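Local coordinates for protein ALDH21) (Physcomitrella patens subsp. patens, PDB 5MZ5) that probably oxidises succinic semialdehyde to succinate, working as an NADP(+)-dependent member of the aldehyde dehydrogenase family, at residues D79-A84 / A238-P243; V137-D142 / A473-S478; P181-S186 / D250-D255; A342-L347 / I396-I401; E372-E377 / E413-P418. All coordinates share one frame; numbering follows the deposited sequence.

Interaction 1. Residues D79-A84 / A238-P243; sequences DDAIDA and AFSILP
Ala81, on helix 75-94, meets Ser240 of strand 239-241 and Leu242 just beyond its end, and its methyl group makes the closest direct contacts. The apolar part is small. CB of Ala81 lies 3.9 Å from CD1 of Leu242 and 3.7 Å from CB of Ser240, so a single helix methyl touches two residues that stand one apart in the chain. The first torsion of Leu242 is well away from a staggered value (chi1 -27°), and this places CG beside the backbone N and lets the CD1 branch reach the alanine. The closest approach is between unlike atoms, with OG of Ser240 3.3 Å from CB of Ala81. Here the hydroxyl packs against the methyl as a neighbour and finds its polar partners to other sides.

The polar part runs through one water. The hydroxyl of Ser240 donates to this water over 2.7 Å from OG to the water oxygen, and the water passes a hydrogen on to O of Ala81, also 2.7 Å away. OG also hydrogen-bonds the backbone N of Ala45, so this buried hydroxyl has both the water and the Ala45 amide as partners. The water thus joins the helix backbone to the strand side chain where the two are too far apart to bond directly.

Ser240 bonds through its backbone to Phe209 and Leu211 of strand 209-212, while Phe239 and Ile241 bond to Ser46 and Phe43. Helix 75-94 lies against strand 239-241 at this margin of the Rossmann-type cofactor domain, with Ala81 also touching Leu44 of strand 38-44, and Phe239 and Ile241 pack on helix 219-229.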
# COMPACT_ATOMS: atom_id res chain seq x y z
N ASP A 79 38.38 6.26 -12.57
CA ASP A 79 38.25 4.96 -13.23
C ASP A 79 38.28 3.81 -12.24
O ASP A 79 37.44 2.92 -12.33
CB ASP A 79 39.35 4.76 -14.27
CG ASP A 79 38.93 5.16 -15.66
OD1 ASP A 79 37.75 4.93 -16.00
OD2 ASP A 79 39.79 5.68 -16.41
N ASP A 80 39.22 3.85 -11.29
CA ASP A 80 39.39 2.85 -10.24
C ASP A 80 38.18 2.83 -9.31
O ASP A 80 37.75 1.75 -8.92
CB ASP A 80 40.70 3.09 -9.44
CG ASP A 80 41.99 2.88 -10.22
OD1 ASP A 80 41.95 2.24 -11.29
OD2 ASP A 80 43.04 3.37 -9.76
N ALA A 81 37.62 4.03 -8.99
CA ALA A 81 36.44 4.19 -8.14
C ALA A 81 35.23 3.54 -8.77
O ALA A 81 34.50 2.80 -8.09
CB ALA A 81 36.17 5.67 -7.88
N ILE A 82 35.02 3.80 -10.08
CA ILE A 82 33.89 3.24 -10.81
C ILE A 82 34.04 1.70 -10.95
O ILE A 82 33.06 0.97 -10.72
CB ILE A 82 33.62 3.97 -12.17
CG1 ILE A 82 33.48 5.50 -11.97
CG2 ILE A 82 32.37 3.40 -12.81
CD1 ILE A 82 33.59 6.38 -13.27
N ASP A 83 35.26 1.20 -11.29
CA ASP A 83 35.52 -0.24 -11.37
C ASP A 83 35.23 -0.94 -10.04
O ASP A 83 34.67 -2.04 -10.04
CB ASP A 83 36.97 -0.53 -11.81
CG ASP A 83 37.22 -0.35 -13.28
OD1 ASP A 83 36.26 -0.47 -14.07
OD2 ASP A 83 38.39 -0.11 -13.66
N ALA A 84 35.64 -0.32 -8.92
CA ALA A 84 35.44 -0.85 -7.57
C ALA A 84 33.95 -0.89 -7.20
O ALA A 84 33.54 -1.85 -6.56
CB ALA A 84 36.22 -0.03 -6.55
N ALA A 238 32.27 -0.16 -1.92
CA ALA A 238 30.85 0.27 -1.91
C ALA A 238 30.73 1.79 -2.13
O ALA A 238 29.69 2.29 -2.58
CB ALA A 238 30.21 -0.10 -0.59
N PHE A 239 31.77 2.53 -1.74
CA PHE A 239 31.72 3.98 -1.89
C PHE A 239 33.06 4.58 -2.25
O PHE A 239 34.12 4.06 -1.89
CB PHE A 239 31.13 4.65 -0.63
CG PHE A 239 32.09 4.81 0.53
CD1 PHE A 239 32.33 3.76 1.41
CD2 PHE A 239 32.79 6.00 0.71
CE1 PHE A 239 33.24 3.90 2.46
CE2 PHE A 239 33.70 6.14 1.77
CZ PHE A 239 33.92 5.09 2.63
N SER A 240 32.98 5.72 -2.93
CA SER A 240 34.07 6.62 -3.25
C SER A 240 33.50 8.02 -3.14
O SER A 240 32.37 8.25 -3.57
CB SER A 240 34.63 6.36 -4.64
OG SER A 240 35.47 5.22 -4.64
N ILE A 241 34.25 8.93 -2.51
CA ILE A 241 33.90 10.35 -2.36
C ILE A 241 35.13 11.13 -2.82
O ILE A 241 36.16 11.15 -2.13
CB ILE A 241 33.39 10.76 -0.94
CG1 ILE A 241 32.17 9.89 -0.52
CG2 ILE A 241 33.05 12.30 -0.89
CD1 ILE A 241 31.84 9.96 0.92
N LEU A 242 35.04 11.68 -4.05
CA LEU A 242 36.14 12.39 -4.70
C LEU A 242 35.77 13.80 -5.22
O LEU A 242 35.00 13.91 -6.19
CB LEU A 242 36.72 11.57 -5.88
CG LEU A 242 36.62 10.05 -5.89
CD1 LEU A 242 36.37 9.54 -7.30
CD2 LEU A 242 37.90 9.42 -5.35
N PRO A 243 36.34 14.88 -4.64
CA PRO A 243 36.17 16.22 -5.25
C PRO A 243 36.97 16.15 -6.56
O PRO A 243 38.10 15.65 -6.59
CB PRO A 243 36.81 17.17 -4.22
CG PRO A 243 37.05 16.31 -2.99
CD PRO A 243 37.27 14.94 -3.50
O HOH W 1 34.05 3.02 -5.39

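Interaction 2. Residues V137-D142 / A473-S478; sequences VTRTID and ALRVDS
Arg139 of helix 130-151 grips Asp477, in the loop between strands 465-468 and 488-489, at the succinate-binding site of the aldehyde dehydrogenase fold. Arg139 and Arg475 both bind succinate in another structure of this protein, so their nearness here belongs to a pocket made for a carboxylate.

The grip is side-on. NE of Arg139 donates to OD2 of Asp477 over 3.0 Å in a nearly straight bond, with the oxygen in the guanidinium plane and using its syn lone pair. NH2 reaches OD1 at 3.1 Å along a more bent path, entering from above the carboxylate plane, and the two flat groups are accordingly turned 33° from each other. The Arg139 chain is extended at chi2, and the bend at chi3 (62°) turns NE and NH2 toward the carboxylate; OD2 also lies 3.4 Å from CB of Arg139. OD1 has a further partner in NE2 of His197, so the carboxylate is fixed from more than one direction, while NH1 of Arg139 bonds to a glycerol that probably came from the crystallisation liquor.

Arg475 runs straight from CG to NE, with CG anti to the backbone N (chi1 -174°), and crosses Arg139 at about a right angle. Its own guanidinium makes a cation-pi contact with Tyr481, another succinate-binding residue. The second subunit approaches too, through Ser164 of that chain, which bonds to OD2 of Asp142.

Carbonyl O of Arg475 sits over one face of the Arg139 guanidinium, and NH2 of Arg139 touches CD of Arg475 at 3.4 Å.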
# COMPACT_ATOMS: atom_id res chain seq x y z
N VAL A 137 22.72 19.56 10.58
CA VAL A 137 23.26 18.32 11.14
C VAL A 137 22.09 17.46 11.73
O VAL A 137 22.02 16.27 11.44
CB VAL A 137 24.47 18.53 12.11
CG1 VAL A 137 25.07 17.19 12.53
CG2 VAL A 137 25.55 19.40 11.45
N THR A 138 21.13 18.10 12.41
CA THR A 138 19.93 17.45 12.97
C THR A 138 19.10 16.84 11.84
O THR A 138 18.61 15.72 11.98
CB THR A 138 19.08 18.48 13.76
OG1 THR A 138 19.88 19.07 14.79
CG2 THR A 138 17.82 17.87 14.38
N ARG A 139 18.91 17.58 10.75
CA ARG A 139 18.14 17.10 9.62
C ARG A 139 18.85 15.94 8.91
O ARG A 139 18.17 15.03 8.44
CB ARG A 139 17.83 18.25 8.65
CG ARG A 139 16.72 19.17 9.15
CD ARG A 139 16.39 20.24 8.11
NE ARG A 139 15.89 19.62 6.89
CZ ARG A 139 15.88 20.19 5.69
NH1 ARG A 139 16.32 21.43 5.54
NH2 ARG A 139 15.45 19.52 4.63
N THR A 140 20.21 15.96 8.87
CA THR A 140 21.05 14.89 8.30
C THR A 140 20.91 13.63 9.16
O THR A 140 20.83 12.53 8.61
CB THR A 140 22.51 15.34 8.14
OG1 THR A 140 22.54 16.47 7.27
CG2 THR A 140 23.43 14.22 7.57
N ILE A 141 20.87 13.81 10.51
CA ILE A 141 20.64 12.72 11.48
C ILE A 141 19.25 12.10 11.20
O ILE A 141 19.16 10.88 11.08
CB ILE A 141 20.89 13.14 12.96
CG1 ILE A 141 22.41 13.34 13.21
CG2 ILE A 141 20.32 12.11 13.97
CD1 ILE A 141 22.83 14.12 14.42
N ASP A 142 18.21 12.95 10.97
CA ASP A 142 16.86 12.47 10.66
C ASP A 142 16.81 11.71 9.33
O ASP A 142 16.09 10.72 9.24
CB ASP A 142 15.84 13.63 10.60
CG ASP A 142 15.50 14.33 11.91
OD1 ASP A 142 15.86 13.80 12.99
OD2 ASP A 142 14.87 15.42 11.85
N ALA A 473 9.44 27.58 2.09
CA ALA A 473 10.77 27.13 2.50
C ALA A 473 10.77 25.91 3.44
O ALA A 473 11.83 25.43 3.84
CB ALA A 473 11.56 28.29 3.08
N LEU A 474 9.59 25.32 3.69
CA LEU A 474 9.45 24.16 4.55
C LEU A 474 9.72 22.83 3.83
O LEU A 474 9.14 22.56 2.78
CB LEU A 474 8.08 24.16 5.24
CG LEU A 474 7.77 23.03 6.24
CD1 LEU A 474 8.72 23.07 7.45
CD2 LEU A 474 6.33 23.13 6.72
N ARG A 475 10.59 22.02 4.42
CA ARG A 475 10.88 20.67 3.96
C ARG A 475 11.05 19.70 5.13
O ARG A 475 11.90 19.91 6.00
CB ARG A 475 12.11 20.60 3.03
CG ARG A 475 12.30 19.17 2.46
CD ARG A 475 13.64 18.97 1.81
NE ARG A 475 13.78 17.61 1.30
CZ ARG A 475 14.82 17.17 0.60
NH1 ARG A 475 15.84 17.98 0.34
NH2 ARG A 475 14.84 15.93 0.13
N VAL A 476 10.27 18.61 5.12
CA VAL A 476 10.40 17.50 6.07
C VAL A 476 11.22 16.47 5.29
O VAL A 476 10.91 16.17 4.13
CB VAL A 476 9.06 16.95 6.60
CG1 VAL A 476 9.29 15.82 7.62
CG2 VAL A 476 8.23 18.06 7.23
N ASP A 477 12.26 15.90 5.92
CA ASP A 477 13.20 14.99 5.27
C ASP A 477 12.57 13.64 4.81
O ASP A 477 13.21 12.91 4.05
CB ASP A 477 14.44 14.80 6.13
CG ASP A 477 15.20 16.12 6.28
OD1 ASP A 477 15.86 16.54 5.31
OD2 ASP A 477 15.07 16.76 7.34
N SER A 478 11.29 13.39 5.18
CA SER A 478 10.56 12.21 4.73
C SER A 478 9.54 12.51 3.61
O SER A 478 8.98 11.57 3.03
CB SER A 478 9.86 11.54 5.92
OG SER A 478 8.88 12.39 6.47

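Interaction 3. Residues P181-S186 / D250-D255; sequences PVSMVS and DMFTVD
A buried contact between strand and helix, fixed by one hydrogen bond, joins Ser183 and Val185 to Phe252 within the Rossmann-type cofactor domain. Strand 182-185 lies inside the parallel part of the domain's sheet, and the short helix 251-254 packs over it. OG of Ser183, anti to its own backbone nitrogen (chi1 175°), donates to the main-chain O of Phe252 over 2.7 Å. The donor lies in the carbonyl plane, on a lone pair. The same hydroxyl meets the edge of the Phe252 ring, with CD2 3.5 Å from OG. Two residues on along the strand, CG2 of Val185 rests against CB of the same Phe252 at 4.0 Å. The ring also approaches Lys212, an NADP(+)-binding residue, and Ser186, which binds the same cofactor, directly follows the strand.

An alanine at Ser183 would probably leave the Phe252 carbonyl without this donor and the contact resting on the apolar touches of Val185 and the ring.

Because the bond ends on a backbone atom, it fixes the helix backbone to the strand at this point, while the apolar touches around it pack the phenylalanine side chain against the strand.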
# COMPACT_ATOMS: atom_id res chain seq x y z
N PRO A 181 25.44 0.56 -9.63
CA PRO A 181 26.25 1.76 -9.30
C PRO A 181 25.59 3.11 -9.60
O PRO A 181 25.01 3.33 -10.66
CB PRO A 181 27.55 1.55 -10.09
CG PRO A 181 27.64 0.06 -10.29
CD PRO A 181 26.20 -0.35 -10.52
N VAL A 182 25.66 4.01 -8.61
CA VAL A 182 25.03 5.33 -8.67
C VAL A 182 26.08 6.43 -8.75
O VAL A 182 27.01 6.46 -7.94
CB VAL A 182 24.04 5.56 -7.49
CG1 VAL A 182 23.41 6.96 -7.54
CG2 VAL A 182 22.95 4.48 -7.43
N SER A 183 25.91 7.35 -9.72
CA SER A 183 26.73 8.55 -9.86
C SER A 183 25.99 9.66 -9.10
O SER A 183 24.82 9.93 -9.38
CB SER A 183 26.89 8.93 -11.33
OG SER A 183 27.60 10.15 -11.39
N MET A 184 26.67 10.29 -8.12
CA MET A 184 26.08 11.35 -7.30
C MET A 184 26.88 12.61 -7.44
O MET A 184 28.10 12.58 -7.35
CB MET A 184 26.00 10.96 -5.80
CG MET A 184 25.29 9.65 -5.54
SD MET A 184 25.46 9.18 -3.81
CE MET A 184 24.37 7.83 -3.77
N VAL A 185 26.18 13.72 -7.70
CA VAL A 185 26.76 15.06 -7.85
C VAL A 185 25.93 15.96 -6.94
O VAL A 185 24.73 16.11 -7.14
CB VAL A 185 26.82 15.54 -9.33
CG1 VAL A 185 27.47 16.93 -9.42
CG2 VAL A 185 27.58 14.52 -10.21
N SER A 186 26.56 16.48 -5.89
CA SER A 186 25.88 17.25 -4.85
C SER A 186 26.22 18.77 -4.86
O SER A 186 27.21 19.16 -5.47
CB SER A 186 26.15 16.61 -3.50
OG SER A 186 27.54 16.49 -3.26
N ASP A 250 33.08 15.29 -16.27
CA ASP A 250 32.21 14.66 -17.27
C ASP A 250 32.02 13.15 -17.09
O ASP A 250 30.98 12.62 -17.48
CB ASP A 250 32.67 14.99 -18.70
CG ASP A 250 31.59 14.75 -19.74
OD1 ASP A 250 30.46 15.24 -19.54
OD2 ASP A 250 31.86 14.03 -20.73
N MET A 251 33.00 12.46 -16.46
CA MET A 251 32.93 11.02 -16.17
C MET A 251 31.67 10.65 -15.35
O MET A 251 31.04 9.63 -15.61
CB MET A 251 34.20 10.56 -15.43
CG MET A 251 35.48 10.71 -16.26
SD MET A 251 36.93 10.05 -15.42
CE MET A 251 36.59 8.28 -15.55
N PHE A 252 31.26 11.55 -14.43
CA PHE A 252 30.08 11.41 -13.59
C PHE A 252 28.78 11.46 -14.40
O PHE A 252 27.75 10.92 -13.96
CB PHE A 252 30.09 12.46 -12.48
CG PHE A 252 31.07 12.10 -11.40
CD1 PHE A 252 32.42 12.46 -11.51
CD2 PHE A 252 30.66 11.38 -10.28
CE1 PHE A 252 33.34 12.09 -10.51
CE2 PHE A 252 31.58 11.02 -9.29
CZ PHE A 252 32.91 11.36 -9.42
N THR A 253 28.84 12.10 -15.59
CA THR A 253 27.69 12.23 -16.47
C THR A 253 27.57 11.06 -17.47
O THR A 253 26.54 10.41 -17.52
CB THR A 253 27.73 13.61 -17.17
OG1 THR A 253 27.58 14.61 -16.16
CG2 THR A 253 26.65 13.77 -18.25
N VAL A 254 28.62 10.82 -18.25
CA VAL A 254 28.63 9.93 -19.41
C VAL A 254 29.00 8.46 -19.15
O VAL A 254 28.66 7.61 -19.99
CB VAL A 254 29.53 10.52 -20.53
CG1 VAL A 254 29.12 11.95 -20.86
CG2 VAL A 254 31.02 10.45 -20.18
N ASP A 255 29.72 8.15 -18.07
CA ASP A 255 30.21 6.79 -17.85
C ASP A 255 29.09 5.74 -17.83
O ASP A 255 28.14 5.83 -17.05
CB ASP A 255 31.11 6.68 -16.61
CG ASP A 255 32.06 5.52 -16.76
OD1 ASP A 255 31.65 4.38 -16.53
OD2 ASP A 255 33.20 5.76 -17.18

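Interaction 4. Residues A342-L347 / I396-I401; sequences AAVKKL and IEPTVI
The only ring in this contact is the pyrrolidine of Pro398, and the 342-347 segment meets it at CB and CG. O of Val344 lies 3.8 Å from CG of Pro398. CB of the same proline receives two methyls, CG2 of Val344 at 4.1 Å and CD1 of Leu347 at 4.2 Å. Outside the two segments, Phe313 of helix 301-313 packs on this proline as well.

Val344 is the centre of the contact from the helix side, because its two methyls part company. CG2 goes to the proline, whereas CG1 turns to CG2 of Val400 at 3.9 Å. Its first torsion (chi1 -17°) brings CG1 almost into eclipse with the backbone N, a strained setting that sends one branch to each partner. Val344 and Pro398 lie alongside each other, oppositely directed.

The helix, 333-345, here packs against strand 395-402 of the mixed sheet in the catalytic domain. That strand runs parallel to 419-425 and antiparallel to 384-387, and Val344 touches Thr387 of the latter.

Pro398 and Val400 both direct their side chains at the helix, while Thr399 between them points away. OG1 of Thr399 donates to O of Glu397 over 2.7 Å, from above the carbonyl plane, and so braces the chain on both sides of the proline. N of Leu347 bonds back to O of Val344 at 3.2 Å.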
# COMPACT_ATOMS: atom_id res chain seq x y z
N ALA A 342 9.80 45.87 8.80
CA ALA A 342 10.32 46.11 10.15
C ALA A 342 11.09 44.88 10.68
O ALA A 342 12.17 45.03 11.25
CB ALA A 342 9.19 46.48 11.11
N ALA A 343 10.57 43.67 10.43
CA ALA A 343 11.23 42.44 10.85
C ALA A 343 12.52 42.15 10.06
O ALA A 343 13.49 41.71 10.68
CB ALA A 343 10.27 41.26 10.80
N VAL A 344 12.59 42.47 8.74
CA VAL A 344 13.83 42.24 7.97
C VAL A 344 14.93 43.20 8.45
O VAL A 344 16.10 42.80 8.45
CB VAL A 344 13.76 42.15 6.40
CG1 VAL A 344 12.36 41.91 5.86
CG2 VAL A 344 14.44 43.32 5.70
N LYS A 345 14.55 44.43 8.88
CA LYS A 345 15.48 45.45 9.39
C LYS A 345 16.15 45.05 10.70
O LYS A 345 17.21 45.58 11.03
CB LYS A 345 14.78 46.82 9.50
CG LYS A 345 14.66 47.52 8.15
CD LYS A 345 13.71 48.70 8.19
CE LYS A 345 14.29 49.94 7.56
NZ LYS A 345 14.32 49.89 6.08
N LYS A 346 15.56 44.07 11.42
CA LYS A 346 16.05 43.57 12.70
C LYS A 346 17.00 42.38 12.54
O LYS A 346 17.65 42.00 13.52
CB LYS A 346 14.87 43.18 13.62
CG LYS A 346 14.12 44.38 14.19
CD LYS A 346 12.92 43.94 15.03
CE LYS A 346 12.22 45.13 15.67
NZ LYS A 346 11.36 44.73 16.81
N LEU A 347 17.05 41.77 11.32
CA LEU A 347 17.86 40.58 11.03
C LEU A 347 19.35 40.84 11.17
O LEU A 347 19.87 41.74 10.52
CB LEU A 347 17.52 39.95 9.67
CG LEU A 347 16.08 39.41 9.47
CD1 LEU A 347 15.88 38.95 8.03
CD2 LEU A 347 15.74 38.31 10.47
N ILE A 396 25.20 40.55 1.31
CA ILE A 396 24.08 41.23 0.68
C ILE A 396 23.09 41.47 1.80
O ILE A 396 22.70 40.52 2.49
CB ILE A 396 23.43 40.43 -0.51
CG1 ILE A 396 24.33 40.42 -1.76
CG2 ILE A 396 22.03 40.96 -0.88
CD1 ILE A 396 24.39 41.83 -2.58
N GLU A 397 22.68 42.72 1.97
CA GLU A 397 21.68 43.10 2.97
C GLU A 397 20.34 42.39 2.67
O GLU A 397 20.02 42.21 1.48
CB GLU A 397 21.45 44.61 2.95
CG GLU A 397 22.53 45.39 3.65
CD GLU A 397 22.38 46.90 3.57
OE1 GLU A 397 23.01 47.59 4.40
OE2 GLU A 397 21.64 47.39 2.68
N PRO A 398 19.56 41.97 3.69
CA PRO A 398 18.23 41.38 3.39
C PRO A 398 17.40 42.46 2.68
O PRO A 398 17.31 43.61 3.15
CB PRO A 398 17.69 40.96 4.76
CG PRO A 398 18.47 41.73 5.74
CD PRO A 398 19.78 42.13 5.15
N THR A 399 16.94 42.14 1.47
CA THR A 399 16.27 43.07 0.57
C THR A 399 14.83 42.71 0.30
O THR A 399 14.50 41.54 0.17
CB THR A 399 17.08 43.11 -0.75
OG1 THR A 399 18.46 43.34 -0.47
CG2 THR A 399 16.58 44.15 -1.74
N VAL A 400 13.98 43.75 0.16
CA VAL A 400 12.56 43.66 -0.22
C VAL A 400 12.31 44.70 -1.32
O VAL A 400 12.60 45.88 -1.13
CB VAL A 400 11.54 43.80 0.95
CG1 VAL A 400 10.11 43.52 0.45
CG2 VAL A 400 11.88 42.86 2.10
N ILE A 401 11.81 44.25 -2.47
CA ILE A 401 11.51 45.12 -3.61
C ILE A 401 10.05 44.91 -4.00
O ILE A 401 9.60 43.78 -4.16
CB ILE A 401 12.46 44.96 -4.83
CG1 ILE A 401 13.89 44.49 -4.43
CG2 ILE A 401 12.49 46.27 -5.65
CD1 ILE A 401 14.79 44.02 -5.59

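Interaction 5. Residues E372-E377 / E413-P418; sequences EDWVKE and EEIFGP
Trp374 aims the rim of its six-membered ring at a backbone carbonyl: CZ3 lies 3.3 Å from O of Glu414, with the oxygen near the ring plane. The slightly positive hydrogens of an aromatic edge suit such an oxygen. CG of Trp374 sits beside the backbone N (chi1 -74°), and from there the indole reaches from helix 365-380 across to the 413-418 loop.

Other loop atoms meet the six-membered ring and the CB of Trp374. CB of Glu413 approaches CH2 at 3.5 Å, its chain then bending away at chi2. CG1 of Ile415 lies 4.0 Å from CE3, and CD1 of that isoleucine is 4.1 Å from CB of Trp374. The tryptophan and isoleucine side chains pass one another head to tail. Replacing the tryptophan by an alanine would probably open a gap beside Glu413 and Ile415 and let this part of the loop shift.

On the same helix Lys376 forms a salt bridge with Glu372 (NZ to OE2, 3.5 Å) and a longer one with Asp373.

The loop carries Glu-Glu-Ile-Phe-Gly-Pro, the conserved aldehyde dehydrogenase motif in which the glutamate before Ile-Phe-Gly-Pro, here Glu414, binds the nicotinamide ribose in relatives. Phe416 takes up a left-handed backbone conformation (phi 53°) and its ring meets Trp188. Glu414 binds NADP(+) in another structure of the protein, and in this apo model its OE2 bonds to N of Gly288 close to Cys320.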
# COMPACT_ATOMS: atom_id res chain seq x y z
N GLU A 372 23.40 41.83 -6.31
CA GLU A 372 23.43 43.29 -6.30
C GLU A 372 23.05 43.87 -7.69
O GLU A 372 22.28 44.84 -7.76
CB GLU A 372 24.83 43.78 -5.88
CG GLU A 372 24.93 45.28 -5.63
CD GLU A 372 26.33 45.86 -5.57
OE1 GLU A 372 27.29 45.15 -5.95
OE2 GLU A 372 26.46 47.03 -5.16
N ASP A 373 23.57 43.26 -8.78
CA ASP A 373 23.27 43.68 -10.16
C ASP A 373 21.78 43.51 -10.46
O ASP A 373 21.15 44.41 -11.02
CB ASP A 373 24.10 42.88 -11.19
CG ASP A 373 25.59 43.12 -11.21
OD1 ASP A 373 26.04 44.18 -10.70
OD2 ASP A 373 26.33 42.25 -11.75
N TRP A 374 21.21 42.34 -10.07
CA TRP A 374 19.80 42.04 -10.28
C TRP A 374 18.90 42.95 -9.47
O TRP A 374 17.84 43.33 -9.96
CB TRP A 374 19.49 40.55 -10.07
CG TRP A 374 19.98 39.68 -11.19
CD1 TRP A 374 20.78 40.04 -12.23
CD2 TRP A 374 19.69 38.29 -11.37
NE1 TRP A 374 21.01 38.96 -13.05
CE2 TRP A 374 20.36 37.87 -12.54
CE3 TRP A 374 18.95 37.34 -10.63
CZ2 TRP A 374 20.27 36.56 -13.03
CZ3 TRP A 374 18.88 36.04 -11.11
CH2 TRP A 374 19.55 35.66 -12.28
N VAL A 375 19.33 43.35 -8.26
CA VAL A 375 18.58 44.29 -7.41
C VAL A 375 18.54 45.67 -8.11
O VAL A 375 17.46 46.26 -8.24
CB VAL A 375 19.13 44.34 -5.95
CG1 VAL A 375 18.60 45.55 -5.18
CG2 VAL A 375 18.83 43.05 -5.20
N LYS A 376 19.72 46.17 -8.58
CA LYS A 376 19.82 47.45 -9.28
C LYS A 376 18.98 47.44 -10.56
O LYS A 376 18.23 48.39 -10.81
CB LYS A 376 21.29 47.83 -9.58
CG LYS A 376 22.09 48.23 -8.35
CD LYS A 376 23.38 48.92 -8.72
CE LYS A 376 24.57 48.50 -7.89
NZ LYS A 376 25.27 47.32 -8.48
N GLU A 377 19.04 46.34 -11.33
CA GLU A 377 18.26 46.17 -12.55
C GLU A 377 16.75 46.20 -12.25
O GLU A 377 16.00 46.84 -12.99
CB GLU A 377 18.66 44.88 -13.26
CG GLU A 377 17.98 44.65 -14.60
CD GLU A 377 17.66 43.20 -14.94
OE1 GLU A 377 18.30 42.29 -14.37
OE2 GLU A 377 16.77 42.98 -15.79
N GLU A 413 14.14 34.88 -13.00
CA GLU A 413 15.10 33.84 -12.61
C GLU A 413 15.21 33.65 -11.10
O GLU A 413 14.78 34.50 -10.32
CB GLU A 413 16.51 34.19 -13.15
CG GLU A 413 16.59 34.61 -14.61
CD GLU A 413 16.18 33.57 -15.64
OE1 GLU A 413 16.27 32.35 -15.35
OE2 GLU A 413 15.79 33.98 -16.76
N GLU A 414 15.85 32.54 -10.71
CA GLU A 414 16.17 32.20 -9.33
C GLU A 414 17.27 33.17 -8.88
O GLU A 414 18.34 33.20 -9.49
CB GLU A 414 16.67 30.75 -9.25
CG GLU A 414 17.07 30.31 -7.84
CD GLU A 414 17.37 28.83 -7.72
OE1 GLU A 414 18.18 28.34 -8.54
OE2 GLU A 414 16.81 28.16 -6.83
N ILE A 415 16.99 33.99 -7.87
CA ILE A 415 17.96 34.95 -7.38
C ILE A 415 19.00 34.25 -6.44
O ILE A 415 20.18 34.59 -6.48
CB ILE A 415 17.27 36.21 -6.77
CG1 ILE A 415 18.25 37.39 -6.65
CG2 ILE A 415 16.57 35.92 -5.44
CD1 ILE A 415 17.58 38.84 -6.90
N PHE A 416 18.56 33.24 -5.64
CA PHE A 416 19.43 32.49 -4.71
C PHE A 416 20.21 33.48 -3.77
O PHE A 416 21.43 33.38 -3.60
CB PHE A 416 20.37 31.54 -5.50
CG PHE A 416 20.53 30.16 -4.94
CD1 PHE A 416 19.49 29.24 -4.99
CD2 PHE A 416 21.75 29.76 -4.39
CE1 PHE A 416 19.66 27.94 -4.50
CE2 PHE A 416 21.92 28.45 -3.89
CZ PHE A 416 20.87 27.56 -3.95
N GLY A 417 19.48 34.44 -3.21
CA GLY A 417 20.00 35.49 -2.35
C GLY A 417 18.94 36.03 -1.41
O GLY A 417 17.77 35.65 -1.54
N PRO A 418 19.30 36.90 -0.44
CA PRO A 418 18.29 37.35 0.53
C PRO A 418 17.43 38.49 -0.03
O PRO A 418 17.48 39.62 0.45
CB PRO A 418 19.13 37.74 1.76
CG PRO A 418 20.44 38.21 1.17
CD PRO A 418 20.64 37.46 -0.13

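Interactions 1 and 3 share the cofactor domain: both reach the same six-stranded sheet, their segments alternate along the chain, and they touch where Asp79 and Ile82 meet Met251 and Asp255. Both are buried, one joined through a water and the other by a direct serine bond. Interactions 4 and 5 lie in the catalytic domain and are only partly buried; interaction 4 rests on aliphatic packing, interaction 5 on a tryptophan edge meeting a carbonyl oxygen. Thr399 N and Pro418 O, 2.8 Å apart, probably bond and tie them together. Interaction 2, nearest the centre of the chain, is alone in being a salt bridge, and the segments of 3, 4 and 5 lie within the loop it closes.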